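Local coordinates for phosphoribosyltransferase (Thermus thermophilus, PDB 1WD5), which is of unknown function but probably acts as a phosphoribosyltransferase, transferring a phosphoribosyl group, at residues A[15-20]-A[39-44]; A[1-6]-A[10-15]; A[138-143]-A[151-156]. All blocks are in the same frame, centred on the assembly; numbering follows the deposited sequence.

Interaction 1 of 3, residues A[15-20]-A[39-44]; sequences EALAPL and DEVARR
L17 and V41 meet between two neighbouring helices of the type I phosphoribosyltransferase fold. These are the C-terminal part of helix 6-17 and the second half of helix 33-45. The two side chains cross at about a right angle. L17 reaches out with one branch, and its CD1 comes to 3.9 Å from V41 CG1. The L17 side chain is buried and also packs on V173 of strand 171-174, so this apolar contact lies on the sheet side of the helix pair. V41 turns CG1 anti to its own backbone N (chi1 168°), which puts that methyl in front of L17.

The solvent side is polar. E15 and R44 face each other there, but they do not form a direct salt bridge. E15 OE2 stays 4.5 Å from R44 NH1 and lies well out of the guanidinium plane, so no N-H points at it. The guanidinium is held instead by E40, one turn back on the same helix. R44 NE donates to E40 OE2 at 2.7 Å. This bond lies in the guanidinium plane and uses the anti lone pair of the carboxylate. A weak bond from R44 NH2 reaches the same oxygen. The other E40 oxygen, OE1, forms a salt bridge with R7. The R44 side chain also rests on A11 and A14.

E15 OE2 bonds to N4 of a bound MES molecule, probably from the crystallisation liquor. One water bridges E15 and R44: it donates to E15 OE2 at 2.7 Å and accepts from R44 NH1 at 2.9 Å.

Interaction 2 of 3, residues A[1-6]-A[10-15]; sequences MRFRDR and GALLAE
L12 meets the ring of F3 with a single methyl. L12 CD1 sits at the edge of the ring, near its plane, 3.9 Å from F3 CE2 and 4.0 Å from F3 CD2. It does not cover a face of the ring. The F3 ring is buried. It further meets the ring of Y188 with the planes at about 40°, and it packs on P156.

The other tie is in the backbone. G10 N donates to R6 O at 3.0 Å, with an N-H...O angle of 145°. This is an i to i+4 bond in the first turn of helix 6-17. D5 occupies the N-cap position of that helix, and its OD1 accepts from H8 N. The N-cap joins the N-terminal arm to the first helix of the phosphoribosyltransferase domain.

R6 points its CB away from segment 10-15. The middle of its side chain is extended (chi2 and chi3 both -176°), and its NE forms a salt bridge with D128. That aspartate belongs to a sequence that resembles the PRPP-binding motif of type I relatives.

Interaction 3 of 3, residues A[138-143]-A[151-156]; sequences AALSVV and VVVAVP
The contact is made by apolar side chains. L140 carries most of it and reaches towards two valines of the strand. L140 CD2 lies 3.7 Å from V151 CG1 and 3.9 Å from V153 CG2. L140 CD1 is 4.1 Å from the same V153 CG2. L140 straddles that methyl with both branches, crossing V153 at about a right angle. L140 CG is anti to the carbonyl carbon (chi1 -79°), and this brings the end of the chain nearer the strand than its base suggests. One turn on, V143 adds a looser touch, with CG1 at 4.3 Å from V151 CG2. All four side chains are buried. V152, between the two valines, turns its side chain away from the helix and packs on L17.

Polar ties run to other partners. The strand backbone bonds on both sides: V152 pairs with V123 and L125, and V153 with E171 and V173. On the helix, S141 OG bonds to E137 O and R169 NH2.

The axes of helix 138-143 and strand 151-155 run at 165°, nearly antiparallel, and come within 10.6 Å. Strand 122-126, helix 134-144 and strand 150-155 make a beta-alpha-beta crossover in the parallel part of the mixed central sheet.

Overall arrangement
From the N terminus, interaction 2 comes first and closes only a short span, tying the N-terminal arm to helix 6-17. Interaction 1 follows in the chain. It closes the longer loop that holds strand 26-29 and brings helix 33-45 beside helix 6-17. The two share E15, and V41 CG2 packs 3.5 Å from G10 O. Interaction 3 opens much later and closes the turn from helix 134-144 into strand 150-155. The three are in series; none nests or crosses. Helix 6-17 links them: L13 and L17 pack on A154, on the side of the strand away from helix 134-144. Interactions 1 and 2 lie on one face of the central sheet; helix 134-144 packs on the other.

Interaction 1 of 3, residues A[15-20]-A[39-44]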
loop_
_atom_site.group_PDB
_atom_site.type_symbol
_atom_site.label_atom_id
_atom_site.label_comp_id
_atom_site.label_asym_id
_atom_site.label_seq_id
_atom_site.Cartn_x
_atom_site.Cartn_y
_atom_site.Cartn_z
ATOM N N GLU A 15 -7.300 0.495 -16.272
ATOM C CA GLU A 15 -7.941 1.301 -17.307
ATOM C C GLU A 15 -8.124 2.750 -16.839
ATOM O O GLU A 15 -7.960 3.690 -17.616
ATOM C CB GLU A 15 -9.289 0.672 -17.691
ATOM C CG GLU A 15 -9.154 -0.518 -18.646
ATOM C CD GLU A 15 -10.345 -1.463 -18.612
ATOM O OE1 GLU A 15 -11.452 -1.038 -18.215
ATOM O OE2 GLU A 15 -10.176 -2.640 -18.998
ATOM N N ALA A 16 -8.453 2.932 -15.566
ATOM C CA ALA A 16 -8.631 4.278 -15.024
ATOM C C ALA A 16 -7.281 4.994 -14.928
ATOM O O ALA A 16 -7.216 6.224 -14.967
ATOM C CB ALA A 16 -9.282 4.207 -13.641
ATOM N N LEU A 17 -6.205 4.218 -14.816
ATOM C CA LEU A 17 -4.858 4.779 -14.694
ATOM C C LEU A 17 -4.165 5.077 -16.021
ATOM O O LEU A 17 -3.285 5.937 -16.086
ATOM C CB LEU A 17 -3.967 3.830 -13.886
ATOM C CG LEU A 17 -4.294 3.597 -12.410
ATOM C CD1 LEU A 17 -3.478 2.415 -11.896
ATOM C CD2 LEU A 17 -3.979 4.849 -11.600
ATOM N N ALA A 18 -4.557 4.362 -17.072
ATOM C CA ALA A 18 -3.952 4.529 -18.394
ATOM C C ALA A 18 -3.829 5.973 -18.891
ATOM O O ALA A 18 -2.803 6.357 -19.451
ATOM C CB ALA A 18 -4.716 3.694 -19.422
ATOM N N PRO A 19 -4.874 6.792 -18.699
ATOM C CA PRO A 19 -4.823 8.185 -19.157
ATOM C C PRO A 19 -3.822 9.088 -18.431
ATOM O O PRO A 19 -3.445 10.136 -18.952
ATOM C CB PRO A 19 -6.261 8.673 -18.954
ATOM C CG PRO A 19 -7.077 7.409 -18.996
ATOM C CD PRO A 19 -6.221 6.453 -18.215
ATOM N N LEU A 20 -3.393 8.681 -17.237
ATOM C CA LEU A 20 -2.467 9.485 -16.440
ATOM C C LEU A 20 -1.076 9.688 -17.026
ATOM O O LEU A 20 -0.335 10.556 -16.573
ATOM C CB LEU A 20 -2.333 8.896 -15.036
ATOM C CG LEU A 20 -3.616 8.868 -14.204
ATOM C CD1 LEU A 20 -3.303 8.338 -12.814
ATOM C CD2 LEU A 20 -4.204 10.266 -14.119
ATOM N N ASP A 39 -0.784 -6.831 -9.156
ATOM C CA ASP A 39 -0.203 -7.647 -10.213
ATOM C C ASP A 39 -0.973 -7.460 -11.520
ATOM O O ASP A 39 -0.372 -7.341 -12.589
ATOM C CB ASP A 39 -0.221 -9.127 -9.816
ATOM C CG ASP A 39 0.380 -10.021 -10.886
ATOM O OD1 ASP A 39 1.620 -10.058 -11.010
ATOM O OD2 ASP A 39 -0.390 -10.677 -11.617
ATOM N N GLU A 40 -2.303 -7.438 -11.439
ATOM C CA GLU A 40 -3.115 -7.268 -12.638
ATOM C C GLU A 40 -2.848 -5.890 -13.241
ATOM O O GLU A 40 -2.745 -5.748 -14.455
ATOM C CB GLU A 40 -4.602 -7.426 -12.299
ATOM C CG GLU A 40 -5.556 -7.466 -13.505
ATOM C CD GLU A 40 -5.278 -8.624 -14.457
ATOM O OE1 GLU A 40 -4.827 -9.695 -13.993
ATOM O OE2 GLU A 40 -5.526 -8.469 -15.673
ATOM N N VAL A 41 -2.722 -4.873 -12.389
ATOM C CA VAL A 41 -2.457 -3.518 -12.875
ATOM C C VAL A 41 -1.107 -3.470 -13.578
ATOM O O VAL A 41 -0.991 -2.945 -14.681
ATOM C CB VAL A 41 -2.441 -2.489 -11.720
ATOM C CG1 VAL A 41 -1.879 -1.157 -12.217
ATOM C CG2 VAL A 41 -3.851 -2.285 -11.181
ATOM N N ALA A 42 -0.089 -4.029 -12.935
ATOM C CA ALA A 42 1.253 -4.041 -13.500
ATOM C C ALA A 42 1.274 -4.718 -14.871
ATOM O O ALA A 42 1.944 -4.247 -15.789
ATOM C CB ALA A 42 2.215 -4.749 -12.548
ATOM N N ARG A 43 0.537 -5.814 -15.011
ATOM C CA ARG A 43 0.497 -6.525 -16.289
ATOM C C ARG A 43 -0.231 -5.736 -17.378
ATOM O O ARG A 43 0.152 -5.787 -18.548
ATOM C CB ARG A 43 -0.158 -7.902 -16.109
ATOM C CG ARG A 43 0.660 -8.847 -15.237
ATOM C CD ARG A 43 -0.079 -10.148 -14.901
ATOM N NE ARG A 43 0.770 -10.995 -14.064
ATOM C CZ ARG A 43 1.837 -11.645 -14.514
ATOM N NH1 ARG A 43 2.174 -11.559 -15.796
ATOM N NH2 ARG A 43 2.594 -12.345 -13.680
ATOM N N ARG A 44 -1.271 -4.999 -17.003
ATOM C CA ARG A 44 -2.022 -4.226 -17.988
ATOM C C ARG A 44 -1.311 -2.935 -18.390
ATOM O O ARG A 44 -1.424 -2.495 -19.530
ATOM C CB ARG A 44 -3.429 -3.910 -17.464
ATOM C CG ARG A 44 -4.201 -5.149 -17.034
ATOM C CD ARG A 44 -5.592 -5.198 -17.626
ATOM N NE ARG A 44 -6.194 -6.520 -17.452
ATOM C CZ ARG A 44 -7.149 -7.010 -18.233
ATOM N NH1 ARG A 44 -7.614 -6.285 -19.240
ATOM N NH2 ARG A 44 -7.629 -8.230 -18.019
HETATM O O HOH W 1 -7.808 -3.523 -19.940
#

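Interaction 2 of 3, residues A[1-6]-A[10-15]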
loop_
_atom_site.group_PDB
_atom_site.type_symbol
_atom_site.label_atom_id
_atom_site.label_comp_id
_atom_site.label_asym_id
_atom_site.label_seq_id
_atom_site.Cartn_x
_atom_site.Cartn_y
_atom_site.Cartn_z
HETATM N N MSE A 1 -20.382 -0.117 -6.004
HETATM C CA MSE A 1 -20.069 -0.983 -7.179
HETATM C C MSE A 1 -20.109 -2.449 -6.744
HETATM O O MSE A 1 -20.657 -2.771 -5.688
HETATM C CB MSE A 1 -18.685 -0.620 -7.731
HETATM C CG MSE A 1 -18.415 -1.114 -9.144
HETATM SE SE MSE A 1 -17.046 -0.231 -9.934
HETATM C CE MSE A 1 -17.920 1.100 -10.777
ATOM N N ARG A 2 -19.542 -3.339 -7.553
ATOM C CA ARG A 2 -19.526 -4.764 -7.218
ATOM C C ARG A 2 -18.635 -5.531 -8.189
ATOM O O ARG A 2 -19.042 -5.838 -9.308
ATOM C CB ARG A 2 -20.948 -5.328 -7.261
ATOM C CG ARG A 2 -21.062 -6.786 -6.845
ATOM C CD ARG A 2 -20.941 -6.963 -5.338
ATOM N NE ARG A 2 -21.177 -8.350 -4.946
ATOM C CZ ARG A 2 -21.229 -8.774 -3.690
ATOM N NH1 ARG A 2 -21.061 -7.918 -2.697
ATOM N NH2 ARG A 2 -21.446 -10.056 -3.425
ATOM N N PHE A 3 -17.422 -5.842 -7.750
ATOM C CA PHE A 3 -16.468 -6.560 -8.587
ATOM C C PHE A 3 -16.605 -8.074 -8.456
ATOM O O PHE A 3 -16.948 -8.578 -7.390
ATOM C CB PHE A 3 -15.038 -6.147 -8.216
ATOM C CG PHE A 3 -14.848 -4.659 -8.092
ATOM C CD1 PHE A 3 -14.852 -4.046 -6.848
ATOM C CD2 PHE A 3 -14.682 -3.869 -9.226
ATOM C CE1 PHE A 3 -14.692 -2.661 -6.731
ATOM C CE2 PHE A 3 -14.523 -2.489 -9.121
ATOM C CZ PHE A 3 -14.529 -1.882 -7.872
ATOM N N ARG A 4 -16.325 -8.793 -9.541
ATOM C CA ARG A 4 -16.396 -10.253 -9.527
ATOM C C ARG A 4 -15.324 -10.784 -8.585
ATOM O O ARG A 4 -15.582 -11.668 -7.772
ATOM C CB ARG A 4 -16.154 -10.838 -10.925
ATOM C CG ARG A 4 -17.156 -10.416 -12.002
ATOM C CD ARG A 4 -17.023 -11.309 -13.238
ATOM N NE ARG A 4 -15.689 -11.248 -13.835
ATOM C CZ ARG A 4 -15.297 -10.318 -14.703
ATOM N NH1 ARG A 4 -16.134 -9.368 -15.091
ATOM N NH2 ARG A 4 -14.057 -10.323 -15.170
ATOM N N ASP A 5 -14.118 -10.235 -8.717
ATOM C CA ASP A 5 -12.973 -10.618 -7.895
ATOM C C ASP A 5 -11.876 -9.554 -7.984
ATOM O O ASP A 5 -12.054 -8.515 -8.626
ATOM C CB ASP A 5 -12.418 -11.983 -8.336
ATOM C CG ASP A 5 -12.235 -12.091 -9.845
ATOM O OD1 ASP A 5 -11.729 -11.131 -10.465
ATOM O OD2 ASP A 5 -12.586 -13.147 -10.411
ATOM N N ARG A 6 -10.743 -9.812 -7.342
ATOM C CA ARG A 6 -9.642 -8.856 -7.343
ATOM C C ARG A 6 -8.998 -8.624 -8.716
ATOM O O ARG A 6 -8.509 -7.529 -8.989
ATOM C CB ARG A 6 -8.584 -9.274 -6.320
ATOM C CG ARG A 6 -9.069 -9.230 -4.863
ATOM C CD ARG A 6 -7.929 -9.559 -3.908
ATOM N NE ARG A 6 -8.341 -9.626 -2.503
ATOM C CZ ARG A 6 -8.955 -10.668 -1.950
ATOM N NH1 ARG A 6 -9.240 -11.741 -2.677
ATOM N NH2 ARG A 6 -9.254 -10.654 -0.660
ATOM N N GLY A 10 -8.719 -5.100 -10.665
ATOM C CA GLY A 10 -7.407 -4.693 -11.137
ATOM C C GLY A 10 -7.429 -4.243 -12.586
ATOM O O GLY A 10 -6.721 -3.309 -12.966
ATOM N N ALA A 11 -8.236 -4.914 -13.402
ATOM C CA ALA A 11 -8.350 -4.570 -14.814
ATOM C C ALA A 11 -8.980 -3.187 -14.954
ATOM O O ALA A 11 -8.482 -2.346 -15.696
ATOM C CB ALA A 11 -9.205 -5.621 -15.547
ATOM N N LEU A 12 -10.075 -2.955 -14.236
ATOM C CA LEU A 12 -10.760 -1.664 -14.289
ATOM C C LEU A 12 -9.881 -0.550 -13.743
ATOM O O LEU A 12 -9.936 0.589 -14.215
ATOM C CB LEU A 12 -12.065 -1.713 -13.484
ATOM C CG LEU A 12 -13.184 -2.580 -14.047
ATOM C CD1 LEU A 12 -14.333 -2.649 -13.047
ATOM C CD2 LEU A 12 -13.661 -1.993 -15.378
ATOM N N LEU A 13 -9.069 -0.875 -12.744
ATOM C CA LEU A 13 -8.192 0.122 -12.141
ATOM C C LEU A 13 -7.099 0.517 -13.126
ATOM O O LEU A 13 -6.756 1.697 -13.251
ATOM C CB LEU A 13 -7.567 -0.429 -10.857
ATOM C CG LEU A 13 -6.929 0.604 -9.932
ATOM C CD1 LEU A 13 -7.964 1.660 -9.549
ATOM C CD2 LEU A 13 -6.389 -0.088 -8.681
ATOM N N ALA A 14 -6.549 -0.474 -13.824
ATOM C CA ALA A 14 -5.499 -0.217 -14.807
ATOM C C ALA A 14 -6.037 0.691 -15.913
ATOM O O ALA A 14 -5.321 1.548 -16.428
ATOM C CB ALA A 14 -5.011 -1.527 -15.406
ATOM N N GLU A 15 -7.300 0.495 -16.272
ATOM C CA GLU A 15 -7.941 1.301 -17.307
ATOM C C GLU A 15 -8.124 2.750 -16.839
ATOM O O GLU A 15 -7.960 3.690 -17.616
ATOM C CB GLU A 15 -9.289 0.672 -17.691
ATOM C CG GLU A 15 -9.154 -0.518 -18.646
ATOM C CD GLU A 15 -10.345 -1.463 -18.612
ATOM O OE1 GLU A 15 -11.452 -1.038 -18.215
ATOM O OE2 GLU A 15 -10.176 -2.640 -18.998
#

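Interaction 3 of 3, residues A[138-143]-A[151-156]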
loop_
_atom_site.group_PDB
_atom_site.type_symbol
_atom_site.label_atom_id
_atom_site.label_comp_id
_atom_site.label_asym_id
_atom_site.label_seq_id
_atom_site.Cartn_x
_atom_site.Cartn_y
_atom_site.Cartn_z
ATOM N N ALA A 138 0.787 4.912 5.881
ATOM C CA ALA A 138 2.110 4.483 6.307
ATOM C C ALA A 138 2.944 4.191 5.067
ATOM O O ALA A 138 4.129 4.527 5.007
ATOM C CB ALA A 138 2.009 3.233 7.179
ATOM N N ALA A 139 2.318 3.564 4.072
ATOM C CA ALA A 139 3.016 3.237 2.832
ATOM C C ALA A 139 3.502 4.514 2.161
ATOM O O ALA A 139 4.632 4.578 1.681
ATOM C CB ALA A 139 2.093 2.472 1.888
ATOM N N LEU A 140 2.641 5.527 2.123
ATOM C CA LEU A 140 2.995 6.804 1.513
ATOM C C LEU A 140 4.177 7.448 2.225
ATOM O O LEU A 140 5.114 7.924 1.585
ATOM C CB LEU A 140 1.799 7.766 1.548
ATOM C CG LEU A 140 0.697 7.588 0.500
ATOM C CD1 LEU A 140 -0.440 8.556 0.786
ATOM C CD2 LEU A 140 1.263 7.842 -0.891
ATOM N N SER A 141 4.133 7.464 3.553
ATOM C CA SER A 141 5.205 8.069 4.333
ATOM C C SER A 141 6.568 7.482 3.999
ATOM O O SER A 141 7.540 8.220 3.854
ATOM C CB SER A 141 4.924 7.914 5.827
ATOM O OG SER A 141 3.819 8.720 6.207
ATOM N N VAL A 142 6.643 6.159 3.875
ATOM C CA VAL A 142 7.910 5.507 3.561
ATOM C C VAL A 142 8.313 5.738 2.106
ATOM O O VAL A 142 9.447 6.122 1.824
ATOM C CB VAL A 142 7.845 3.985 3.832
ATOM C CG1 VAL A 142 9.131 3.317 3.360
ATOM C CG2 VAL A 142 7.639 3.728 5.329
ATOM N N VAL A 143 7.381 5.510 1.187
ATOM C CA VAL A 143 7.661 5.691 -0.230
ATOM C C VAL A 143 8.122 7.107 -0.582
ATOM O O VAL A 143 9.019 7.276 -1.402
ATOM C CB VAL A 143 6.426 5.331 -1.086
ATOM C CG1 VAL A 143 6.707 5.613 -2.555
ATOM C CG2 VAL A 143 6.080 3.855 -0.890
ATOM N N VAL A 151 3.963 9.791 -7.341
ATOM C CA VAL A 151 3.255 8.790 -6.558
ATOM C C VAL A 151 1.750 8.925 -6.769
ATOM O O VAL A 151 1.192 10.025 -6.689
ATOM C CB VAL A 151 3.568 8.931 -5.047
ATOM C CG1 VAL A 151 2.892 7.814 -4.267
ATOM C CG2 VAL A 151 5.073 8.897 -4.826
ATOM N N VAL A 152 1.103 7.801 -7.058
ATOM C CA VAL A 152 -0.337 7.777 -7.269
ATOM C C VAL A 152 -0.955 6.663 -6.448
ATOM O O VAL A 152 -0.499 5.519 -6.500
ATOM C CB VAL A 152 -0.700 7.522 -8.751
ATOM C CG1 VAL A 152 -2.213 7.407 -8.899
ATOM C CG2 VAL A 152 -0.169 8.640 -9.626
ATOM N N VAL A 153 -1.985 6.997 -5.680
ATOM C CA VAL A 153 -2.688 6.001 -4.881
ATOM C C VAL A 153 -3.862 5.521 -5.728
ATOM O O VAL A 153 -4.693 6.326 -6.151
ATOM C CB VAL A 153 -3.231 6.605 -3.574
ATOM C CG1 VAL A 153 -4.173 5.616 -2.896
ATOM C CG2 VAL A 153 -2.073 6.956 -2.649
ATOM N N ALA A 154 -3.934 4.217 -5.976
ATOM C CA ALA A 154 -5.012 3.667 -6.789
ATOM C C ALA A 154 -5.728 2.525 -6.073
ATOM O O ALA A 154 -5.102 1.534 -5.686
ATOM C CB ALA A 154 -4.458 3.189 -8.126
ATOM N N VAL A 155 -7.042 2.667 -5.910
ATOM C CA VAL A 155 -7.841 1.658 -5.221
ATOM C C VAL A 155 -9.222 1.456 -5.846
ATOM O O VAL A 155 -9.862 2.409 -6.282
ATOM C CB VAL A 155 -8.046 2.045 -3.747
ATOM C CG1 VAL A 155 -6.701 2.148 -3.042
ATOM C CG2 VAL A 155 -8.777 3.382 -3.665
ATOM N N PRO A 156 -9.696 0.205 -5.891
ATOM C CA PRO A 156 -11.009 -0.118 -6.459
ATOM C C PRO A 156 -12.157 0.553 -5.702
ATOM O O PRO A 156 -13.076 1.087 -6.312
ATOM C CB PRO A 156 -11.067 -1.639 -6.347
ATOM C CG PRO A 156 -9.630 -2.036 -6.484
ATOM C CD PRO A 156 -8.946 -1.026 -5.590
#